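Periplasmic His/Glu/Gln/Arg/opine family-binding protein (Silicibacter pomeroyi, PDB 3I6V) binds lysine in the cleft of a family 3 periplasmic solute-binding fold and probably hands such amino acids to an ABC transporter for uptake. Local coordinates at residues Gly10-Tyr15 / Asn51-Ile56; Thr92-Val97 / Ala148-Arg153; Thr99-Asp104 / Met168-Asp173; Ile108-Thr113 / Val129-Pro134. All coordinates share one frame; numbering follows the deposited sequence.

Interactions 1 and 4 both touch the bound lysine and meet each other where Glu12 bonds to Gln112, and both contribute an acceptor to its ammonium end; interaction 1 is buried, while interactions 2 and 4 are partly buried. Interactions 2 and 4 belong to one mixed sheet, since strand 148-152 pairs with 93-98 on one side and with 108-112 on the other. Backbone hydrogen bonds carry both, antiparallel strands with aromatic and aliphatic packing in interaction 2, parallel strands and the Gln112 amide in interaction 4. Interaction 3 lies at the surface, far from the ligand, and has no hydrogen bond across it; it touches interaction 2 through Asp173, which pairs with Arg153 and Ser95.

Interaction 1 (Gly10-Tyr15 / Asn51-Ile56); sequences GTEGAY and NDWDSI. With LYS (lysine), chain B.
Glu12 and Trp53 meet beside the ammonium group of the bound lysine. The glutamate chain is fully extended, with CG anti to the backbone N (chi1 -173°), and its OE2 comes within 3.3 Å of Trp53 CB. The carboxylate and indole planes stand 38° apart. OE1 accepts from lysine NZ at 2.7 Å, while OE2 accepts a hydrogen bond from a water that itself accepts from Trp53 N. Gln112 NE2 is a further partner of OE2. Both carboxylate oxygens are therefore engaged, which probably keeps the carboxylate turned to NZ. Trp53, whose NE1 bonds to Ala114 O, lays one indole face against the aliphatic chain of the ligand, CZ3 lying 3.7 Å from lysine CE. Tyr15 closes in with a ring face: lysine NZ sits 3.2 Å above the plane, over the ring centre, an arrangement suited to a cation-pi interaction. An alanine in place of Tyr15 would probably leave the ammonium without this aromatic face and open a gap beside the ligand chain. Farther from the pocket, Asn51 N donates to Thr11 O at 2.7 Å, and Ile56 CD1 packs on the backbone at Thr11 and Glu12. Strand 7-11 runs between strands 46-50 and 67-68 in a parallel sheet, so the loops after 7-11 and 46-50 emerge side by side; the second leads into helix 56-61, and Pro134 of helix 134-142 touches both Glu12 and Tyr15.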
# COMPACT_ATOMS: atom_id res chain seq x y z
N GLY A 10 6.70 -10.60 -4.20
CA GLY A 10 6.33 -9.59 -5.19
C GLY A 10 5.92 -8.26 -4.54
O GLY A 10 5.10 -8.24 -3.61
N THR A 11 6.46 -7.15 -5.06
CA THR A 11 6.12 -5.83 -4.60
C THR A 11 6.09 -4.86 -5.78
O THR A 11 6.59 -5.19 -6.89
CB THR A 11 7.03 -5.35 -3.44
OG1 THR A 11 6.42 -4.22 -2.79
CG2 THR A 11 8.47 -4.98 -3.91
N GLU A 12 5.50 -3.68 -5.53
CA GLU A 12 5.35 -2.67 -6.57
C GLU A 12 6.68 -1.90 -6.80
O GLU A 12 6.99 -1.56 -7.93
CB GLU A 12 4.26 -1.67 -6.18
CG GLU A 12 3.90 -0.68 -7.26
CD GLU A 12 2.81 0.34 -6.84
OE1 GLU A 12 2.43 0.41 -5.64
OE2 GLU A 12 2.35 1.09 -7.72
N GLY A 13 7.40 -1.59 -5.73
CA GLY A 13 8.66 -0.84 -5.86
C GLY A 13 8.46 0.63 -6.21
O GLY A 13 9.37 1.28 -6.75
N ALA A 14 7.30 1.17 -5.87
CA ALA A 14 6.98 2.55 -6.22
C ALA A 14 6.02 3.19 -5.24
O ALA A 14 5.24 4.06 -5.59
CB ALA A 14 6.42 2.62 -7.68
N TYR A 15 6.10 2.78 -3.98
CA TYR A 15 5.07 3.21 -3.03
C TYR A 15 5.69 3.53 -1.68
O TYR A 15 5.41 2.84 -0.69
CB TYR A 15 4.00 2.09 -2.93
CG TYR A 15 2.74 2.45 -2.18
CD1 TYR A 15 2.13 3.73 -2.35
CD2 TYR A 15 2.12 1.53 -1.33
CE1 TYR A 15 0.93 4.06 -1.68
CE2 TYR A 15 0.91 1.85 -0.65
CZ TYR A 15 0.34 3.12 -0.83
OH TYR A 15 -0.82 3.44 -0.18
N ASN A 51 6.95 -5.71 -9.54
CA ASN A 51 5.91 -5.84 -10.55
C ASN A 51 5.02 -4.61 -10.50
O ASN A 51 4.75 -4.13 -9.41
CB ASN A 51 5.06 -7.12 -10.29
CG ASN A 51 4.24 -7.52 -11.49
OD1 ASN A 51 4.64 -8.39 -12.25
ND2 ASN A 51 3.11 -6.86 -11.70
N ASP A 52 4.56 -4.11 -11.65
CA ASP A 52 3.70 -2.93 -11.64
C ASP A 52 2.38 -3.29 -10.91
O ASP A 52 1.91 -4.45 -10.95
CB ASP A 52 3.35 -2.44 -13.07
CG ASP A 52 4.59 -1.92 -13.86
OD1 ASP A 52 4.51 -1.86 -15.09
OD2 ASP A 52 5.64 -1.60 -13.26
N TRP A 53 1.81 -2.27 -10.29
CA TRP A 53 0.56 -2.41 -9.53
C TRP A 53 -0.59 -2.95 -10.38
O TRP A 53 -1.28 -3.87 -9.95
CB TRP A 53 0.19 -1.08 -8.87
CG TRP A 53 -1.08 -1.19 -8.07
CD1 TRP A 53 -2.33 -0.85 -8.48
CD2 TRP A 53 -1.22 -1.76 -6.76
NE1 TRP A 53 -3.25 -1.13 -7.49
CE2 TRP A 53 -2.59 -1.69 -6.42
CE3 TRP A 53 -0.30 -2.29 -5.81
CZ2 TRP A 53 -3.08 -2.12 -5.18
CZ3 TRP A 53 -0.79 -2.73 -4.58
CH2 TRP A 53 -2.16 -2.63 -4.27
N ASP A 54 -0.77 -2.41 -11.59
CA ASP A 54 -1.89 -2.80 -12.48
C ASP A 54 -1.99 -4.30 -12.70
O ASP A 54 -3.10 -4.87 -12.78
CB ASP A 54 -1.76 -2.13 -13.87
CG ASP A 54 -1.89 -0.60 -13.80
OD1 ASP A 54 -2.16 -0.08 -12.69
OD2 ASP A 54 -1.71 0.09 -14.84
N SER A 55 -0.85 -4.98 -12.75
CA SER A 55 -0.88 -6.39 -13.06
C SER A 55 -0.37 -7.26 -11.87
O SER A 55 -0.09 -8.42 -12.06
CB SER A 55 -0.01 -6.63 -14.32
OG SER A 55 1.34 -6.23 -14.05
N ILE A 56 -0.26 -6.69 -10.66
CA ILE A 56 0.38 -7.42 -9.55
C ILE A 56 -0.45 -8.64 -9.10
O ILE A 56 0.11 -9.67 -8.70
CB ILE A 56 0.75 -6.47 -8.36
CG1 ILE A 56 1.85 -7.09 -7.50
CG2 ILE A 56 -0.53 -6.01 -7.56
CD1 ILE A 56 2.63 -6.03 -6.67
N LYS B . -4.23 0.16 0.32
CA LYS B . -4.88 0.65 -0.93
C LYS B . -5.43 -0.50 -1.74
O LYS B . -5.16 -1.66 -1.40
CB LYS B . -3.88 1.47 -1.78
CG LYS B . -2.72 0.67 -2.37
CD LYS B . -1.74 1.62 -3.14
CE LYS B . -0.56 0.86 -3.85
NZ LYS B . 0.42 1.88 -4.49
OXT LYS B . -6.14 -0.29 -2.77
O HOH W 1 2.99 0.39 -10.17

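Interaction 2 (Thr92-Val97 / Ala148-Arg153)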
# COMPACT_ATOMS: atom_id res chain seq x y z
N THR A 92 -5.66 2.01 8.12
CA THR A 92 -5.41 3.47 8.25
C THR A 92 -6.22 4.28 7.22
O THR A 92 -6.71 3.74 6.24
CB THR A 92 -3.90 3.84 8.23
OG1 THR A 92 -3.29 3.29 7.05
CG2 THR A 92 -3.16 3.28 9.49
N ALA A 93 -6.36 5.58 7.45
CA ALA A 93 -7.29 6.37 6.68
C ALA A 93 -6.85 6.61 5.24
O ALA A 93 -5.67 6.42 4.89
CB ALA A 93 -7.56 7.71 7.39
N SER A 94 -7.80 7.02 4.43
CA SER A 94 -7.54 7.63 3.14
C SER A 94 -7.88 9.12 3.25
O SER A 94 -8.74 9.50 4.08
CB SER A 94 -8.38 6.97 2.07
OG SER A 94 -7.97 5.63 1.87
N SER A 95 -7.23 9.95 2.44
CA SER A 95 -7.36 11.41 2.56
C SER A 95 -7.26 12.07 1.21
O SER A 95 -6.75 11.48 0.25
CB SER A 95 -6.24 12.00 3.42
OG SER A 95 -6.15 11.35 4.66
N TYR A 96 -7.76 13.31 1.14
CA TYR A 96 -7.64 14.13 -0.05
C TYR A 96 -6.46 15.07 0.11
O TYR A 96 -6.23 15.62 1.19
CB TYR A 96 -8.89 14.96 -0.32
CG TYR A 96 -10.14 14.18 -0.64
CD1 TYR A 96 -10.98 13.73 0.39
CD2 TYR A 96 -10.49 13.90 -1.96
CE1 TYR A 96 -12.16 13.00 0.10
CE2 TYR A 96 -11.64 13.20 -2.25
CZ TYR A 96 -12.47 12.75 -1.22
OH TYR A 96 -13.59 12.06 -1.55
N VAL A 97 -5.75 15.28 -0.98
CA VAL A 97 -4.65 16.26 -1.01
C VAL A 97 -4.81 17.16 -2.22
O VAL A 97 -5.15 16.70 -3.30
CB VAL A 97 -3.24 15.62 -0.96
CG1 VAL A 97 -2.16 16.62 -1.45
CG2 VAL A 97 -2.92 15.23 0.45
N ALA A 148 -7.78 17.29 -7.02
CA ALA A 148 -7.20 16.71 -5.82
C ALA A 148 -6.83 15.25 -6.10
O ALA A 148 -7.19 14.68 -7.12
CB ALA A 148 -8.18 16.80 -4.63
N VAL A 149 -6.10 14.66 -5.17
CA VAL A 149 -5.78 13.23 -5.23
C VAL A 149 -6.38 12.61 -3.97
O VAL A 149 -6.31 13.22 -2.89
CB VAL A 149 -4.25 12.96 -5.29
CG1 VAL A 149 -3.52 13.73 -4.17
CG2 VAL A 149 -3.95 11.46 -5.19
N PHE A 150 -6.94 11.41 -4.11
CA PHE A 150 -7.45 10.65 -2.96
C PHE A 150 -6.61 9.38 -2.84
O PHE A 150 -6.57 8.58 -3.77
CB PHE A 150 -8.93 10.32 -3.20
CG PHE A 150 -9.63 9.66 -2.03
CD1 PHE A 150 -9.77 10.33 -0.81
CD2 PHE A 150 -10.16 8.37 -2.17
CE1 PHE A 150 -10.44 9.71 0.27
CE2 PHE A 150 -10.82 7.73 -1.13
CZ PHE A 150 -10.97 8.40 0.10
N ALA A 151 -5.95 9.21 -1.70
CA ALA A 151 -4.96 8.15 -1.54
C ALA A 151 -4.79 7.82 -0.10
O ALA A 151 -5.37 8.45 0.78
CB ALA A 151 -3.57 8.62 -2.14
N ASP A 152 -3.95 6.83 0.16
CA ASP A 152 -3.67 6.40 1.51
C ASP A 152 -2.99 7.52 2.27
O ASP A 152 -2.04 8.17 1.74
CB ASP A 152 -2.75 5.21 1.43
CG ASP A 152 -2.40 4.67 2.76
OD1 ASP A 152 -3.21 3.91 3.33
OD2 ASP A 152 -1.26 4.97 3.21
N ARG A 153 -3.46 7.77 3.50
CA ARG A 153 -2.98 8.87 4.31
C ARG A 153 -1.49 8.69 4.62
O ARG A 153 -0.74 9.68 4.61
CB ARG A 153 -3.77 9.02 5.62
CG ARG A 153 -3.34 10.29 6.41
CD ARG A 153 -4.18 10.57 7.68
NE ARG A 153 -3.56 11.68 8.37
CZ ARG A 153 -3.79 12.96 8.10
NH1 ARG A 153 -4.69 13.32 7.19
NH2 ARG A 153 -3.14 13.89 8.77
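Tyr96 and Phe150 pack obliquely across a non-hydrogen-bonded pair of antiparallel strands. Phe150 CD1 stands 3.5 Å above the centre of the tyrosine ring. The two planes are 38° apart, so the pair is neither a stack nor an edge-to-face contact. Phe150 CG is anti to the backbone N (chi1 -174°), and the phenyl tip, CZ, reaches Ser94 CB at 3.6 Å; Tyr120 of helix 116-123 stacks on Phe150. On the other side of the sheet, Val97 and Val149 lie side by side, CB to CG1 3.7 Å, with helix 153-162 against Val97. This is the close-packed part, stitched by four backbone bonds between Ser95 and Ala151 and between Val97 and Val149. Toward Thr92 the side-chain contacts thin out: Thr92 OG1 and Asp152 OD1 are 3.8 Å apart, without a bond. A single backbone bond remains here, between the partly exposed Arg153 and Ala93, N to O at 2.9 Å. The arginine extends past Ser95, its CB 3.5 Å from Ser95 OG. That hydroxyl bonds to Asp173 OD1, which also forms a salt bridge with Arg153 NH1. Asp152, the N-cap of helix 153-162, bonds through OD2 to Tyr155 N and Tyr18 OH. The chemistry thus changes along the strands: an aromatic and aliphatic body gives way to a charged end, where Asp173 probably offsets the arginine's charge and the aspartate cap would favour the helix start near the lysine site.

Interaction 3 (Thr99-Asp104 / Met168-Asp173)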
# COMPACT_ATOMS: atom_id res chain seq x y z
N THR A 99 -3.77 21.48 -3.96
CA THR A 99 -2.89 22.68 -3.97
C THR A 99 -3.52 23.91 -3.26
O THR A 99 -2.82 24.89 -2.99
CB THR A 99 -2.46 23.06 -5.39
OG1 THR A 99 -3.61 23.38 -6.16
CG2 THR A 99 -1.71 21.90 -6.08
N SER A 100 -4.82 23.87 -2.98
CA SER A 100 -5.47 24.94 -2.18
C SER A 100 -6.53 24.37 -1.25
O SER A 100 -7.06 23.28 -1.48
CB SER A 100 -6.09 26.01 -3.07
OG SER A 100 -7.21 25.49 -3.77
N ASP A 101 -6.85 25.10 -0.19
CA ASP A 101 -7.85 24.67 0.79
C ASP A 101 -9.26 24.54 0.19
O ASP A 101 -10.03 23.67 0.59
CB ASP A 101 -7.82 25.55 2.03
CG ASP A 101 -6.58 25.31 2.90
OD1 ASP A 101 -6.20 26.21 3.68
OD2 ASP A 101 -5.98 24.21 2.81
N GLY A 102 -9.56 25.37 -0.80
CA GLY A 102 -10.88 25.37 -1.42
C GLY A 102 -10.96 24.54 -2.67
O GLY A 102 -11.80 24.80 -3.54
N ALA A 103 -10.09 23.53 -2.79
CA ALA A 103 -10.14 22.64 -3.95
C ALA A 103 -11.51 21.97 -4.00
O ALA A 103 -12.06 21.62 -2.96
CB ALA A 103 -9.04 21.57 -3.88
N ASP A 104 -12.04 21.82 -5.20
CA ASP A 104 -13.32 21.17 -5.41
C ASP A 104 -13.18 19.63 -5.39
O ASP A 104 -12.83 18.99 -6.40
CB ASP A 104 -13.90 21.64 -6.75
CG ASP A 104 -15.24 21.01 -7.06
OD1 ASP A 104 -15.87 20.42 -6.15
OD2 ASP A 104 -15.64 21.08 -8.24
N MET A 168 -1.44 20.20 0.36
CA MET A 168 -2.01 20.18 1.69
C MET A 168 -3.20 19.20 1.79
O MET A 168 -3.90 18.96 0.82
CB MET A 168 -2.45 21.60 2.10
CG MET A 168 -3.53 22.21 1.16
SD MET A 168 -3.39 24.04 1.00
CE MET A 168 -1.85 24.12 0.09
N PHE A 169 -3.43 18.68 2.98
CA PHE A 169 -4.66 17.92 3.24
C PHE A 169 -5.91 18.80 3.20
O PHE A 169 -5.91 19.91 3.75
CB PHE A 169 -4.56 17.23 4.59
CG PHE A 169 -3.59 16.07 4.62
CD1 PHE A 169 -2.44 16.12 5.42
CD2 PHE A 169 -3.83 14.92 3.84
CE1 PHE A 169 -1.54 15.03 5.45
CE2 PHE A 169 -2.93 13.83 3.85
CZ PHE A 169 -1.79 13.87 4.68
N VAL A 170 -6.95 18.32 2.53
CA VAL A 170 -8.24 19.00 2.48
C VAL A 170 -9.36 17.98 2.80
O VAL A 170 -9.21 16.77 2.56
CB VAL A 170 -8.47 19.68 1.11
CG1 VAL A 170 -7.43 20.77 0.89
CG2 VAL A 170 -8.36 18.68 -0.02
N GLY A 171 -10.47 18.46 3.37
CA GLY A 171 -11.61 17.59 3.66
C GLY A 171 -11.34 16.70 4.86
O GLY A 171 -10.47 16.98 5.69
N ASP A 172 -12.08 15.61 4.96
CA ASP A 172 -11.94 14.74 6.12
C ASP A 172 -11.32 13.44 5.67
O ASP A 172 -11.50 13.05 4.54
CB ASP A 172 -13.33 14.46 6.71
CG ASP A 172 -14.07 15.75 7.08
OD1 ASP A 172 -14.96 16.17 6.30
OD2 ASP A 172 -13.73 16.34 8.12
N ASP A 173 -10.61 12.78 6.58
CA ASP A 173 -10.18 11.40 6.41
C ASP A 173 -11.38 10.44 6.15
O ASP A 173 -12.48 10.69 6.62
CB ASP A 173 -9.44 10.94 7.66
CG ASP A 173 -8.08 11.65 7.86
OD1 ASP A 173 -7.58 12.34 6.92
OD2 ASP A 173 -7.52 11.50 8.97
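Asp101 OD2 is the polar atom at the centre, touched by Met168 SD at 3.2 Å and by Met168 CG at 3.6 Å; this is a van der Waals contact, and no hydrogen bond crosses between the two segments. The side chains cross at about a right angle. Met168 CG sits between the backbone N and the carbonyl carbon (chi1 61°), and the chain then bends at both later torsions. Its methyl CE ends 3.3 Å from Thr99 O. The thioether thus reaches from one carbonyl to the carboxylate, lying against the loop. An alanine at Met168 would probably open a gap beside Thr99 O and Asp101 OD2 and leave the loop less firmly held against the strand. Val170, two residues along, sends CG1 to Ser100 O at 3.5 Å and also touches Asp101 O, while Phe169 between them points to the other side of the strand and makes a cation-pi contact with Arg153. Backbone bonds tie Met168 to Ala98 and Val170 to Tyr96. The loop folds through a type I beta turn from Ser100 to Ala103. It connects strand 93-98 to strand 108-112, and the arrangement is that of a surface connection lying against strand 168-170, an antiparallel neighbour of strand 93-98 in the mixed sheet.

Interaction 4 (Ile108-Thr113 / Val129-Pro134); sequences IVAAQT and VEFATP. With LYS (lysine), chain B.
Gln112 and Pro134 lie side by side and point the same way, their ends reaching the lysine ammonium. The glutamine is extended, CG anti to the backbone N (chi1 -178°), and its amide works with both ends: OE1 accepts from lysine NZ at 2.7 Å, and NE2 donates to Ala132 O at 3.0 Å. That donor stands 37° out of the carbonyl plane of Ala132. NE2 also bonds to Glu12 OE2, so three bonds fix how the amide is turned. Pro134 CG comes within 3.5 Å of lysine NZ and equally near Gln112 OE1. Thr113 and Glu130 cross at about a right angle, Thr113 OG1 resting 3.4 Å from Glu130 CB and making a weak hydrogen bond to Phe131 O. On the opposite side of the sheet, Ala110 CB meets Phe131 CE1 at 3.6 Å, and Ala110 also touches Val129. Backbone bonds of the parallel strands join Val109, Ala111 and Thr113 to Val129 and Phe131, within the beta-alpha-beta unit formed by strand 108-112, helix 116-123 and strand 127-131. Apolar contacts thus line the Ala110, Val129 and Phe131 face while the polar amide sits at the strand's end; with NE2 held by two acceptors, OE1 is the end turned to the ligand, an orientation that fits a cationic ammonium.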
# COMPACT_ATOMS: atom_id res chain seq x y z
N ILE A 108 -12.47 16.89 -10.44
CA ILE A 108 -11.65 15.81 -11.00
C ILE A 108 -10.72 15.30 -9.91
O ILE A 108 -9.86 16.05 -9.41
CB ILE A 108 -10.85 16.28 -12.24
CG1 ILE A 108 -11.82 16.54 -13.41
CG2 ILE A 108 -9.83 15.23 -12.62
CD1 ILE A 108 -11.28 17.48 -14.47
N VAL A 109 -10.90 14.03 -9.53
CA VAL A 109 -10.08 13.48 -8.46
C VAL A 109 -9.21 12.35 -9.02
O VAL A 109 -9.70 11.45 -9.68
CB VAL A 109 -10.90 13.07 -7.19
CG1 VAL A 109 -9.98 12.56 -6.09
CG2 VAL A 109 -11.68 14.26 -6.63
N ALA A 110 -7.90 12.49 -8.83
CA ALA A 110 -6.93 11.49 -9.26
C ALA A 110 -6.87 10.36 -8.21
O ALA A 110 -6.91 10.60 -7.01
CB ALA A 110 -5.53 12.12 -9.41
N ALA A 111 -6.75 9.13 -8.70
CA ALA A 111 -6.51 7.98 -7.80
C ALA A 111 -5.74 6.96 -8.60
O ALA A 111 -5.89 6.85 -9.83
CB ALA A 111 -7.83 7.36 -7.29
N GLN A 112 -4.93 6.18 -7.91
CA GLN A 112 -4.27 5.05 -8.56
C GLN A 112 -5.26 3.99 -9.02
O GLN A 112 -6.20 3.62 -8.29
CB GLN A 112 -3.19 4.45 -7.65
CG GLN A 112 -2.43 3.27 -8.32
CD GLN A 112 -1.22 2.81 -7.52
OE1 GLN A 112 -1.15 2.99 -6.32
NE2 GLN A 112 -0.24 2.25 -8.21
N THR A 113 -5.01 3.46 -10.22
CA THR A 113 -5.83 2.39 -10.78
C THR A 113 -5.86 1.16 -9.87
O THR A 113 -4.89 0.89 -9.18
CB THR A 113 -5.27 1.91 -12.16
OG1 THR A 113 -5.11 3.05 -13.01
CG2 THR A 113 -6.23 1.03 -12.81
N VAL A 129 -10.21 10.18 -12.33
CA VAL A 129 -9.17 9.83 -13.31
C VAL A 129 -8.12 8.90 -12.66
O VAL A 129 -7.56 9.20 -11.59
CB VAL A 129 -8.54 11.11 -14.01
CG1 VAL A 129 -7.99 12.08 -12.98
CG2 VAL A 129 -7.47 10.71 -15.04
N GLU A 130 -7.88 7.78 -13.32
CA GLU A 130 -6.96 6.74 -12.81
C GLU A 130 -5.57 6.84 -13.41
O GLU A 130 -5.44 7.06 -14.60
CB GLU A 130 -7.54 5.37 -13.14
CG GLU A 130 -8.78 5.09 -12.32
CD GLU A 130 -9.35 3.70 -12.56
OE1 GLU A 130 -9.04 2.79 -11.77
OE2 GLU A 130 -10.15 3.53 -13.51
N PHE A 131 -4.54 6.64 -12.58
CA PHE A 131 -3.15 6.63 -13.00
C PHE A 131 -2.47 5.34 -12.55
O PHE A 131 -2.78 4.81 -11.47
CB PHE A 131 -2.40 7.84 -12.39
CG PHE A 131 -2.92 9.14 -12.88
CD1 PHE A 131 -3.97 9.79 -12.20
CD2 PHE A 131 -2.45 9.67 -14.08
CE1 PHE A 131 -4.50 10.97 -12.68
CE2 PHE A 131 -2.99 10.87 -14.57
CZ PHE A 131 -4.02 11.52 -13.87
N ALA A 132 -1.52 4.87 -13.36
CA ALA A 132 -0.83 3.59 -13.12
C ALA A 132 0.00 3.59 -11.85
O ALA A 132 0.12 2.55 -11.18
CB ALA A 132 0.05 3.22 -14.36
N THR A 133 0.60 4.73 -11.48
CA THR A 133 1.54 4.73 -10.36
C THR A 133 1.15 5.78 -9.34
O THR A 133 0.43 6.72 -9.70
CB THR A 133 3.00 5.03 -10.82
OG1 THR A 133 3.08 6.41 -11.20
CG2 THR A 133 3.46 4.08 -11.99
N PRO A 134 1.62 5.65 -8.09
CA PRO A 134 1.27 6.67 -7.09
C PRO A 134 1.86 8.06 -7.45
O PRO A 134 1.18 9.09 -7.33
CB PRO A 134 1.93 6.12 -5.83
CG PRO A 134 1.98 4.59 -6.06
CD PRO A 134 2.43 4.57 -7.50
N LYS B . -4.23 0.16 0.32
CA LYS B . -4.88 0.65 -0.93
C LYS B . -5.43 -0.50 -1.74
O LYS B . -5.16 -1.66 -1.40
CB LYS B . -3.88 1.47 -1.78
CG LYS B . -2.72 0.67 -2.37
CD LYS B . -1.74 1.62 -3.14
CE LYS B . -0.56 0.86 -3.85
NZ LYS B . 0.42 1.88 -4.49
OXT LYS B . -6.14 -0.29 -2.77